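Local coordinates for peptidase M16 domain protein (Alicyclobacillus acidocaldarius subsp. acidocaldarius DSM 446, PDB 4XEA), which is a putative metallopeptidase of family M16 that binds a metal ion and probably hydrolyses peptide bonds, at residues Asn267-Leu279 with Ala305-Leu317. Sequence-based numbering, arbitrary orientation. Where two conformers were deposited one is given.
Sequences NLIEQDTAMTILL and ANYQLSNTFGYTL
Tyr307, on the edge strand 305-309, turns its side chain toward helix 267-279 and packs against Met275 and Leu279; strand and helix run almost antiparallel (171°) at an axis distance of 8.5 Å. Followed outward, its CB meets Leu279 CD1 at 4.0 Å, and CG lies next to Met275 CB. The ring then passes beneath Met275, whose CG sits nearly on the ring normal, 3.5 Å from the centroid of Tyr307, a CH-pi contact. A bend at chi2 (-57°) folds the rest of this selenomethionine back over the same ring, with SE farther out over that face in a Met-aromatic contact and CE near CD1 as it continues to Thr316 OG1, itself hydrogen-bonded to His409. On the CD2 side, Asp272 OD1 approaches the edge in the ring plane, 3.4 Å from Tyr307 CD2. At the tip, the OH accepts a hydrogen bond of 2.9 Å from Gln271 NE2, close to the amide plane and fairly straight (161°), and is also bonded to Glu259.

The extended Gln271 chain crosses Leu309, whose CD2 lies 3.5 Å from Gln271 NE2 and 3.9 Å from Leu268 CG. Water bridges the polar margin: one molecule donates to Asp272 OD1 (2.6 Å) and to the carbonyl O of Tyr307, while Asp272 OD2 is held by Tyr377. A phenylalanine in place of Tyr307 would keep the face for Met275 but would probably leave Gln271 NE2 and Glu259 without their shared hydroxyl partner.

The contact packs helix 265-283 against the edge hairpin 304-321 of the five-stranded sheet. Its chemistry is divided, with carbon and selenium over the ring face and polar groups at its rim and hydroxyl, consistent with a ring limited in rotation by Met275 and anchored at its tip.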
loop_
_atom_site.group_PDB
_atom_site.type_symbol
_atom_site.label_atom_id
_atom_site.label_comp_id
_atom_site.label_asym_id
_atom_site.label_seq_id
_atom_site.Cartn_x
_atom_site.Cartn_y
_atom_site.Cartn_z
ATOM N N ASN A 267 6.172 -12.954 25.896
ATOM C CA ASN A 267 7.075 -13.873 25.199
ATOM C C ASN A 267 6.903 -13.795 23.653
ATOM O O ASN A 267 7.866 -13.912 22.874
ATOM C CB ASN A 267 6.851 -15.315 25.671
ATOM C CG ASN A 267 7.325 -15.572 27.122
ATOM O OD1 ASN A 267 8.230 -14.916 27.643
ATOM N ND2 ASN A 267 6.699 -16.543 27.767
ATOM N N LEU A 268 5.664 -13.638 23.224
ATOM C CA LEU A 268 5.335 -13.545 21.824
ATOM C C LEU A 268 5.865 -12.241 21.250
ATOM O O LEU A 268 6.456 -12.229 20.165
ATOM C CB LEU A 268 3.826 -13.636 21.631
ATOM C CG LEU A 268 3.325 -13.485 20.189
ATOM C CD1 LEU A 268 2.122 -14.402 19.936
ATOM C CD2 LEU A 268 2.951 -12.050 19.944
ATOM N N ILE A 269 5.679 -11.154 21.990
ATOM C CA ILE A 269 6.180 -9.828 21.589
ATOM C C ILE A 269 7.690 -9.893 21.398
ATOM O O ILE A 269 8.251 -9.345 20.420
ATOM C CB ILE A 269 5.830 -8.725 22.605
ATOM C CG1 ILE A 269 4.319 -8.356 22.601
ATOM C CG2 ILE A 269 6.681 -7.463 22.337
ATOM C CD1 ILE A 269 3.796 -7.591 23.894
ATOM N N GLU A 270 8.378 -10.518 22.347
ATOM C CA GLU A 270 9.837 -10.567 22.277
ATOM C C GLU A 270 10.303 -11.400 21.074
ATOM O O GLU A 270 11.241 -11.039 20.363
ATOM C CB GLU A 270 10.418 -11.124 23.602
ATOM C CG GLU A 270 11.934 -10.975 23.766
ATOM C CD GLU A 270 12.753 -12.022 22.989
ATOM O OE1 GLU A 270 12.169 -13.059 22.585
ATOM O OE2 GLU A 270 13.979 -11.795 22.795
ATOM N N GLN A 271 9.691 -12.548 20.888
ATOM C CA GLN A 271 10.131 -13.479 19.828
ATOM C C GLN A 271 9.813 -12.912 18.424
ATOM O O GLN A 271 10.617 -13.026 17.506
ATOM C CB GLN A 271 9.451 -14.820 20.039
ATOM C CG GLN A 271 9.968 -15.950 19.176
ATOM C CD GLN A 271 9.433 -17.275 19.648
ATOM O OE1 GLN A 271 9.744 -17.710 20.747
ATOM N NE2 GLN A 271 8.635 -17.921 18.827
ATOM N N ASP A 272 8.640 -12.305 18.283
ATOM C CA ASP A 272 8.236 -11.631 17.027
ATOM C C ASP A 272 9.185 -10.446 16.674
ATOM O O ASP A 272 9.639 -10.288 15.520
ATOM C CB ASP A 272 6.783 -11.173 17.167
ATOM C CG ASP A 272 6.126 -10.780 15.837
ATOM O OD1 ASP A 272 6.499 -11.286 14.758
ATOM O OD2 ASP A 272 5.190 -9.946 15.895
ATOM N N THR A 273 9.515 -9.642 17.680
ATOM C CA THR A 273 10.395 -8.507 17.473
ATOM C C THR A 273 11.800 -8.971 17.112
ATOM O O THR A 273 12.399 -8.473 16.166
ATOM C CB THR A 273 10.443 -7.606 18.709
ATOM O OG1 THR A 273 9.116 -7.168 18.983
ATOM C CG2 THR A 273 11.310 -6.385 18.463
ATOM N N ALA A 274 12.280 -9.966 17.839
ATOM C CA ALA A 274 13.571 -10.541 17.574
ATOM C C ALA A 274 13.670 -11.113 16.136
ATOM O O ALA A 274 14.686 -10.945 15.477
ATOM C CB ALA A 274 13.892 -11.620 18.599
HETATM N N MSE A 275 12.630 -11.774 15.658
HETATM C CA MSE A 275 12.655 -12.286 14.289
HETATM C C MSE A 275 12.634 -11.146 13.245
HETATM O O MSE A 275 13.214 -11.273 12.158
HETATM C CB MSE A 275 11.499 -13.257 14.051
HETATM C CG MSE A 275 11.652 -14.592 14.743
HETATM SE SE MSE A 275 13.260 -15.510 14.262
HETATM C CE MSE A 275 12.808 -15.875 12.373
ATOM N N THR A 276 11.953 -10.049 13.546
ATOM C CA THR A 276 11.866 -8.957 12.571
ATOM C C THR A 276 13.304 -8.473 12.317
ATOM O O THR A 276 13.705 -8.297 11.150
ATOM C CB THR A 276 10.933 -7.828 13.068
ATOM O OG1 THR A 276 9.624 -8.377 13.267
ATOM C CG2 THR A 276 10.825 -6.674 12.091
ATOM N N ILE A 277 14.076 -8.307 13.403
ATOM C CA ILE A 277 15.455 -7.835 13.293
ATOM C C ILE A 277 16.311 -8.857 12.569
ATOM O O ILE A 277 17.020 -8.506 11.627
ATOM C CB ILE A 277 16.097 -7.511 14.662
ATOM C CG1 ILE A 277 15.351 -6.372 15.342
ATOM C CG2 ILE A 277 17.571 -7.127 14.468
ATOM C CD1 ILE A 277 15.447 -6.390 16.876
ATOM N N LEU A 278 16.200 -10.120 12.988
ATOM C CA LEU A 278 17.010 -11.202 12.411
ATOM C C LEU A 278 16.793 -11.424 10.918
ATOM O O LEU A 278 17.752 -11.561 10.163
ATOM C CB LEU A 278 16.779 -12.501 13.188
ATOM C CG LEU A 278 17.696 -13.686 12.934
ATOM C CD1 LEU A 278 19.157 -13.311 13.059
ATOM C CD2 LEU A 278 17.347 -14.842 13.879
ATOM N N LEU A 279 15.535 -11.464 10.507
ATOM C CA LEU A 279 15.185 -11.648 9.092
ATOM C C LEU A 279 15.644 -10.479 8.219
ATOM O O LEU A 279 16.063 -10.683 7.080
ATOM C CB LEU A 279 13.688 -11.895 8.942
ATOM C CG LEU A 279 13.214 -13.220 9.523
ATOM C CD1 LEU A 279 11.665 -13.369 9.364
ATOM C CD2 LEU A 279 13.946 -14.429 8.906
ATOM N N ALA A 305 11.068 -11.719 3.466
ATOM C CA ALA A 305 11.175 -12.652 4.574
ATOM C C ALA A 305 10.195 -12.136 5.625
ATOM O O ALA A 305 10.227 -10.941 5.980
ATOM C CB ALA A 305 12.553 -12.677 5.121
ATOM N N ASN A 306 9.314 -13.020 6.084
ATOM C CA ASN A 306 8.248 -12.672 7.013
ATOM C C ASN A 306 8.128 -13.725 8.109
ATOM O O ASN A 306 8.460 -14.903 7.906
ATOM C CB ASN A 306 6.903 -12.571 6.275
ATOM C CG ASN A 306 6.869 -11.394 5.249
ATOM O OD1 ASN A 306 6.934 -11.612 4.040
ATOM N ND2 ASN A 306 6.833 -10.166 5.748
ATOM N N TYR A 307 7.596 -13.303 9.255
ATOM C CA TYR A 307 7.426 -14.220 10.390
ATOM C C TYR A 307 6.017 -14.113 10.893
ATOM O O TYR A 307 5.483 -12.994 11.012
ATOM C CB TYR A 307 8.358 -13.762 11.495
ATOM C CG TYR A 307 8.372 -14.661 12.701
ATOM C CD1 TYR A 307 8.839 -15.949 12.617
ATOM C CD2 TYR A 307 7.966 -14.192 13.967
ATOM C CE1 TYR A 307 8.841 -16.795 13.727
ATOM C CE2 TYR A 307 8.009 -15.024 15.096
ATOM C CZ TYR A 307 8.440 -16.305 14.979
ATOM O OH TYR A 307 8.472 -17.140 16.077
ATOM N N GLN A 308 5.429 -15.239 11.262
ATOM C CA GLN A 308 4.070 -15.250 11.778
ATOM C C GLN A 308 4.056 -16.038 13.082
ATOM O O GLN A 308 4.471 -17.176 13.086
ATOM C CB GLN A 308 3.144 -15.904 10.750
ATOM C CG GLN A 308 1.683 -15.927 11.171
ATOM C CD GLN A 308 0.921 -14.671 10.752
ATOM O OE1 GLN A 308 0.950 -14.273 9.586
ATOM N NE2 GLN A 308 0.233 -14.048 11.710
ATOM N N LEU A 309 3.564 -15.438 14.176
ATOM C CA LEU A 309 3.556 -16.089 15.490
ATOM C C LEU A 309 2.209 -15.847 16.163
ATOM O O LEU A 309 1.692 -14.705 16.189
ATOM C CB LEU A 309 4.688 -15.550 16.379
ATOM C CG LEU A 309 4.937 -16.251 17.738
ATOM C CD1 LEU A 309 5.149 -17.762 17.616
ATOM C CD2 LEU A 309 6.103 -15.537 18.403
ATOM N N SER A 310 1.666 -16.931 16.693
ATOM C CA SER A 310 0.352 -16.944 17.317
ATOM C C SER A 310 0.490 -17.806 18.593
ATOM O O SER A 310 1.565 -18.339 18.876
ATOM C CB SER A 310 -0.609 -17.598 16.314
ATOM O OG SER A 310 -1.934 -17.498 16.691
ATOM N N ASN A 311 -0.588 -17.922 19.358
ATOM C CA ASN A 311 -0.573 -18.714 20.580
ATOM C C ASN A 311 -0.283 -20.206 20.374
ATOM O O ASN A 311 0.367 -20.831 21.250
ATOM C CB ASN A 311 -1.867 -18.521 21.386
ATOM C CG ASN A 311 -2.016 -17.140 22.028
ATOM O OD1 ASN A 311 -3.107 -16.826 22.481
ATOM N ND2 ASN A 311 -0.931 -16.323 22.135
ATOM N N THR A 312 -0.726 -20.792 19.248
ATOM C CA THR A 312 -0.607 -22.228 19.037
ATOM C C THR A 312 0.272 -22.644 17.848
ATOM O O THR A 312 0.434 -23.838 17.592
ATOM C CB THR A 312 -1.969 -22.866 18.827
ATOM O OG1 THR A 312 -2.495 -22.447 17.541
ATOM C CG2 THR A 312 -2.929 -22.452 20.004
ATOM N N PHE A 313 0.865 -21.680 17.151
ATOM C CA PHE A 313 1.782 -22.037 16.044
ATOM C C PHE A 313 2.631 -20.852 15.679
ATOM O O PHE A 313 2.335 -19.719 16.067
ATOM C CB PHE A 313 0.968 -22.460 14.818
ATOM C CG PHE A 313 0.225 -21.331 14.172
ATOM C CD1 PHE A 313 0.812 -20.619 13.114
ATOM C CD2 PHE A 313 -1.008 -20.926 14.628
ATOM C CE1 PHE A 313 0.181 -19.563 12.534
ATOM C CE2 PHE A 313 -1.662 -19.857 14.032
ATOM C CZ PHE A 313 -1.067 -19.163 12.994
ATOM N N GLY A 314 3.683 -21.096 14.927
ATOM C CA GLY A 314 4.430 -20.026 14.292
ATOM C C GLY A 314 5.308 -20.535 13.164
ATOM O O GLY A 314 5.709 -21.714 13.150
ATOM N N TYR A 315 5.643 -19.638 12.237
ATOM C CA TYR A 315 6.575 -19.996 11.141
ATOM C C TYR A 315 7.260 -18.794 10.512
ATOM O O TYR A 315 6.756 -17.662 10.602
ATOM C CB TYR A 315 5.843 -20.751 10.037
ATOM C CG TYR A 315 4.635 -20.060 9.469
ATOM C CD1 TYR A 315 4.751 -19.096 8.447
ATOM C CD2 TYR A 315 3.357 -20.326 9.959
ATOM C CE1 TYR A 315 3.635 -18.421 7.962
ATOM C CE2 TYR A 315 2.254 -19.680 9.442
ATOM C CZ TYR A 315 2.397 -18.727 8.464
ATOM O OH TYR A 315 1.303 -18.074 7.975
ATOM N N THR A 316 8.412 -19.071 9.885
ATOM C CA THR A 316 9.118 -18.120 9.017
ATOM C C THR A 316 8.902 -18.532 7.555
ATOM O O THR A 316 8.872 -19.759 7.249
ATOM C CB THR A 316 10.638 -18.163 9.347
ATOM O OG1 THR A 316 10.828 -17.850 10.727
ATOM C CG2 THR A 316 11.437 -17.243 8.461
ATOM N N LEU A 317 8.716 -17.529 6.674
ATOM C CA LEU A 317 8.680 -17.693 5.227
ATOM C C LEU A 317 9.612 -16.725 4.517
ATOM O O LEU A 317 9.614 -15.506 4.818
ATOM C CB LEU A 317 7.303 -17.338 4.700
ATOM C CG LEU A 317 6.136 -18.206 5.097
ATOM C CD1 LEU A 317 4.904 -17.669 4.286
ATOM C CD2 LEU A 317 6.441 -19.687 4.793
HETATM O O HOH W 1 3.530 -12.535 13.908
HETATM O O HOH W 2 5.194 -10.666 12.639
#